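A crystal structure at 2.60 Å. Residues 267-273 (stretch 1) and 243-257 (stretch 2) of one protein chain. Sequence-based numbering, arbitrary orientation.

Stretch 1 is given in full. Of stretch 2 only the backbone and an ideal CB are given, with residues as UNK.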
# COMPACT_ATOMS: atom_id res chain seq x y z
N SER A 267 -9.60 1.00 20.08
CA SER A 267 -8.50 0.93 21.02
C SER A 267 -7.63 -0.25 20.61
O SER A 267 -8.05 -1.41 20.68
CB SER A 267 -9.03 0.73 22.44
OG SER A 267 -8.08 1.13 23.41
N ILE A 268 -6.42 0.04 20.17
CA ILE A 268 -5.51 -1.00 19.75
C ILE A 268 -4.13 -0.64 20.23
O ILE A 268 -3.92 0.42 20.82
CB ILE A 268 -5.46 -1.12 18.22
CG1 ILE A 268 -5.01 0.22 17.62
CG2 ILE A 268 -6.81 -1.56 17.68
CD1 ILE A 268 -4.80 0.19 16.13
N ARG A 269 -3.17 -1.52 19.97
CA ARG A 269 -1.80 -1.27 20.33
C ARG A 269 -0.97 -1.79 19.17
O ARG A 269 -1.25 -2.86 18.65
CB ARG A 269 -1.45 -2.01 21.61
CG ARG A 269 -0.13 -1.59 22.18
CD ARG A 269 0.34 -2.53 23.25
NE ARG A 269 1.71 -2.24 23.61
CZ ARG A 269 2.47 -3.02 24.37
NH1 ARG A 269 1.97 -4.16 24.85
NH2 ARG A 269 3.71 -2.66 24.66
N VAL A 270 0.03 -1.01 18.75
CA VAL A 270 0.87 -1.41 17.62
C VAL A 270 2.33 -1.59 18.03
O VAL A 270 2.86 -0.78 18.77
CB VAL A 270 0.81 -0.35 16.49
CG1 VAL A 270 1.61 -0.83 15.29
CG2 VAL A 270 -0.64 -0.06 16.11
N GLU A 271 2.97 -2.65 17.54
CA GLU A 271 4.37 -2.92 17.88
C GLU A 271 5.21 -3.31 16.66
O GLU A 271 4.67 -3.69 15.63
CB GLU A 271 4.46 -4.05 18.91
CG GLU A 271 3.54 -3.87 20.11
CD GLU A 271 3.55 -5.08 21.03
OE1 GLU A 271 3.79 -6.21 20.55
OE2 GLU A 271 3.28 -4.90 22.24
N GLU A 272 6.53 -3.19 16.80
CA GLU A 272 7.44 -3.57 15.73
C GLU A 272 7.86 -5.01 16.03
O GLU A 272 8.10 -5.36 17.19
CB GLU A 272 8.59 -2.56 15.62
CG GLU A 272 8.13 -1.15 15.31
CD GLU A 272 9.29 -0.18 15.20
OE1 GLU A 272 10.45 -0.61 15.37
OE2 GLU A 272 9.04 1.02 14.95
N GLU A 273 7.93 -5.83 14.99
CA GLU A 273 8.31 -7.22 15.16
C GLU A 273 9.01 -7.73 13.91
O GLU A 273 8.36 -7.99 12.90
CB GLU A 273 7.08 -8.07 15.45
CG GLU A 273 7.05 -8.65 16.84
CD GLU A 273 5.71 -9.24 17.20
OE1 GLU A 273 5.20 -10.08 16.41
OE2 GLU A 273 5.16 -8.88 18.27
N UNK A 243 0.09 7.09 10.35
CA UNK A 243 0.96 6.15 9.68
C UNK A 243 1.23 5.07 10.71
O UNK A 243 1.07 5.29 11.92
CB UNK A 243 2.24 6.80 9.16
N UNK A 244 1.63 3.90 10.24
CA UNK A 244 1.89 2.81 11.15
C UNK A 244 2.96 3.27 12.15
O UNK A 244 2.94 2.87 13.31
CB UNK A 244 2.33 1.55 10.39
N UNK A 245 3.86 4.14 11.70
CA UNK A 245 4.93 4.65 12.56
C UNK A 245 4.35 5.58 13.62
O UNK A 245 4.95 5.78 14.68
CB UNK A 245 5.99 5.38 11.73
N UNK A 246 3.19 6.17 13.34
CA UNK A 246 2.55 7.05 14.32
C UNK A 246 1.94 6.19 15.42
O UNK A 246 2.14 6.45 16.60
CB UNK A 246 1.49 7.93 13.66
N UNK A 247 1.20 5.16 15.01
CA UNK A 247 0.55 4.28 15.97
C UNK A 247 1.57 3.66 16.92
O UNK A 247 1.29 3.48 18.11
CB UNK A 247 -0.23 3.18 15.24
N UNK A 248 2.75 3.36 16.40
CA UNK A 248 3.82 2.77 17.21
C UNK A 248 4.28 3.78 18.27
O UNK A 248 4.36 3.45 19.46
CB UNK A 248 4.99 2.34 16.33
N UNK A 249 4.55 5.01 17.84
CA UNK A 249 5.00 6.06 18.74
C UNK A 249 3.94 6.36 19.81
O UNK A 249 4.27 6.55 20.98
CB UNK A 249 5.33 7.33 17.95
N UNK A 250 2.67 6.41 19.40
CA UNK A 250 1.60 6.67 20.34
C UNK A 250 1.52 5.55 21.37
O UNK A 250 1.62 5.79 22.56
CB UNK A 250 0.27 6.82 19.61
N UNK A 251 1.37 4.31 20.90
CA UNK A 251 1.25 3.19 21.84
C UNK A 251 2.53 2.97 22.64
O UNK A 251 2.55 2.18 23.57
CB UNK A 251 0.89 1.91 21.09
N UNK A 252 3.59 3.68 22.28
CA UNK A 252 4.85 3.54 22.97
C UNK A 252 4.97 4.57 24.09
O UNK A 252 5.30 4.23 25.23
CB UNK A 252 6.01 3.68 21.99
N UNK A 253 4.71 5.84 23.76
CA UNK A 253 4.77 6.92 24.73
C UNK A 253 3.63 6.75 25.73
O UNK A 253 3.82 6.89 26.94
CB UNK A 253 4.70 8.28 24.04
N UNK A 254 2.44 6.46 25.22
CA UNK A 254 1.27 6.26 26.08
C UNK A 254 1.08 4.75 26.18
O UNK A 254 1.89 3.98 25.68
CB UNK A 254 0.02 6.96 25.53
N UNK A 255 -0.00 4.33 26.83
CA UNK A 255 -0.26 2.91 26.97
C UNK A 255 -0.57 2.29 25.62
O UNK A 255 0.27 1.61 25.01
CB UNK A 255 -1.41 2.67 27.95
N UNK A 256 -1.79 2.52 25.14
CA UNK A 256 -2.23 2.00 23.86
C UNK A 256 -2.63 3.18 22.96
O UNK A 256 -2.34 4.33 23.28
CB UNK A 256 -3.39 1.02 24.04
N UNK A 257 -3.30 2.88 21.85
CA UNK A 257 -3.74 3.90 20.91
C UNK A 257 -5.26 3.94 20.86
O UNK A 257 -5.93 2.90 20.89
CB UNK A 257 -3.16 3.64 19.52

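Position 243 sits just ahead of a helix, with phi/psi of -85/159 and nothing of stretch 1 near its CB. Such an N-cap suits serine, threonine, aspartate or asparagine. It is T243, whose OG1 accepts a weak capping bond from the N of 246.

At 244 the CB points sideways, 5.5 Å from V270 CG1, so a long, flexible apolar chain could close the gap. M244 does so, bringing SD to 4.0 Å from V270 CG1.

Positions 245 and 246 offer no partner. The first points away and tolerates a polar chain: K245. At the second, out of reach, an acidic or other accepting side chain could reach back to the N of 243; it is D246, whose OD2 accepts from T243 N at 2.9 Å.

At 247 the ideal CB already lies 3.4 Å from V270 CG2, a tight fit. A side chain longer than alanine must leave CB along a course that avoids the valine, and an apolar one suits the methyl. In L247, chi1 is m and chi2 is t; L247 CB makes the closest contact with V270 CG2, 3.4 Å, and L247 CD1 also comes to 3.9 Å from V270 CG2.

Position 248 points sideways, its CB 4.5 Å from both V270 O and E272 OE2. A compact apolar residue could fill the space beside V270, while a polar one might address the carboxylate. V248 takes the first course: CG2 packs 3.7 Å from V270 CG1, and CG1 lies 3.8 Å from E272 OE2.

The CB of 249 points away and that of 250 is out of reach, so stretch 1 sets no demand and many helix-compatible side chains would do, a long polar one among them at 249. They are K249 and F250.

At 251 the CB points toward the strand, 3.8 Å from both R269 CG and V270 N. Space is short and backbone polar atoms are close, favouring alanine, serine or perhaps threonine. S251, with chi1 p, brings OG 2.8 Å from V270 O, a weak hydrogen bond whose proton also has helix carbonyls within reach.

Positions 252 and 253 finish the helix and 254 leaves it (phi/psi -101/-175). None touches stretch 1, so polar chains are free to sit there, and at 254 a small hydroxyl could bond back to the last turn. They are Q252, E253 and S254, whose OG donates to F250 O at 3.0 Å.

At 255, phi/psi of -67/-77 does not demand glycine, and a CB would have room. The residue is nevertheless G255; its O lies 4.3 Å from R269 CG.

At 256 the CB points toward the strand, 3.3 Å from I268 O, so a small residue is suitable. S256 places OG 3.8 Å from S267 OG.

Position 257 pairs antiparallel with I268: its N donates to I268 O (2.7 Å), and its O accepts from I268 N (3.0 Å). Sharing a sheet face with I268 invites a beta-branched apolar residue. V257 fits, its CB 4.3 Å from I268 CG1.

Stretch 2, residues 243-257: TMKDLVKFSQESGSV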
# COMPACT_ATOMS: atom_id res chain seq x y z
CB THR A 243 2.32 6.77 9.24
OG1 THR A 243 3.08 7.14 10.40
CG2 THR A 243 2.08 7.98 8.37
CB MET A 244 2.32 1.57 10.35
CG MET A 244 2.01 0.25 11.01
SD MET A 244 0.35 0.06 11.64
CE MET A 244 -0.53 -0.49 10.24
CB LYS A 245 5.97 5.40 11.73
CG LYS A 245 7.36 5.38 12.32
CD LYS A 245 8.35 6.01 11.37
CE LYS A 245 9.77 5.99 11.93
NZ LYS A 245 10.73 6.76 11.09
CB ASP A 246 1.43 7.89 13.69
CG ASP A 246 1.95 8.93 12.71
OD1 ASP A 246 3.12 9.36 12.83
OD2 ASP A 246 1.16 9.35 11.84
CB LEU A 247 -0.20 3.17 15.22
CG LEU A 247 -1.15 3.69 14.13
CD1 LEU A 247 -1.79 2.52 13.42
CD2 LEU A 247 -2.21 4.60 14.75
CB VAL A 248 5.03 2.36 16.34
CG1 VAL A 248 6.19 1.93 17.23
CG2 VAL A 248 4.64 1.22 15.42
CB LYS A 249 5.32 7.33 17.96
CG LYS A 249 5.79 8.49 18.81
CD LYS A 249 6.06 9.71 17.93
CE LYS A 249 6.58 10.88 18.76
NZ LYS A 249 6.77 12.11 17.94
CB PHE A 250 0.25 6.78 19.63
CG PHE A 250 0.02 8.09 18.92
CD1 PHE A 250 0.96 8.59 18.02
CD2 PHE A 250 -1.16 8.80 19.12
CE1 PHE A 250 0.72 9.78 17.33
CE2 PHE A 250 -1.41 9.99 18.44
CZ PHE A 250 -0.46 10.48 17.54
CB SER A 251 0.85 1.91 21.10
OG SER A 251 1.95 1.30 20.46
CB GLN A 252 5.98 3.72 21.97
CG GLN A 252 7.23 2.98 22.32
CD GLN A 252 8.10 2.79 21.10
OE1 GLN A 252 8.54 3.76 20.48
NE2 GLN A 252 8.34 1.53 20.74
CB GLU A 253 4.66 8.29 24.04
CG GLU A 253 5.77 8.60 23.05
CD GLU A 253 5.55 9.92 22.34
OE1 GLU A 253 4.42 10.13 21.83
OE2 GLU A 253 6.49 10.73 22.27
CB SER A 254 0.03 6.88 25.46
OG SER A 254 -0.60 5.98 24.56
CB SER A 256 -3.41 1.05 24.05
OG SER A 256 -4.55 1.70 24.59
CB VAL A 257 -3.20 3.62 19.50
CG1 VAL A 257 -3.63 4.72 18.55
CG2 VAL A 257 -1.69 3.52 19.55
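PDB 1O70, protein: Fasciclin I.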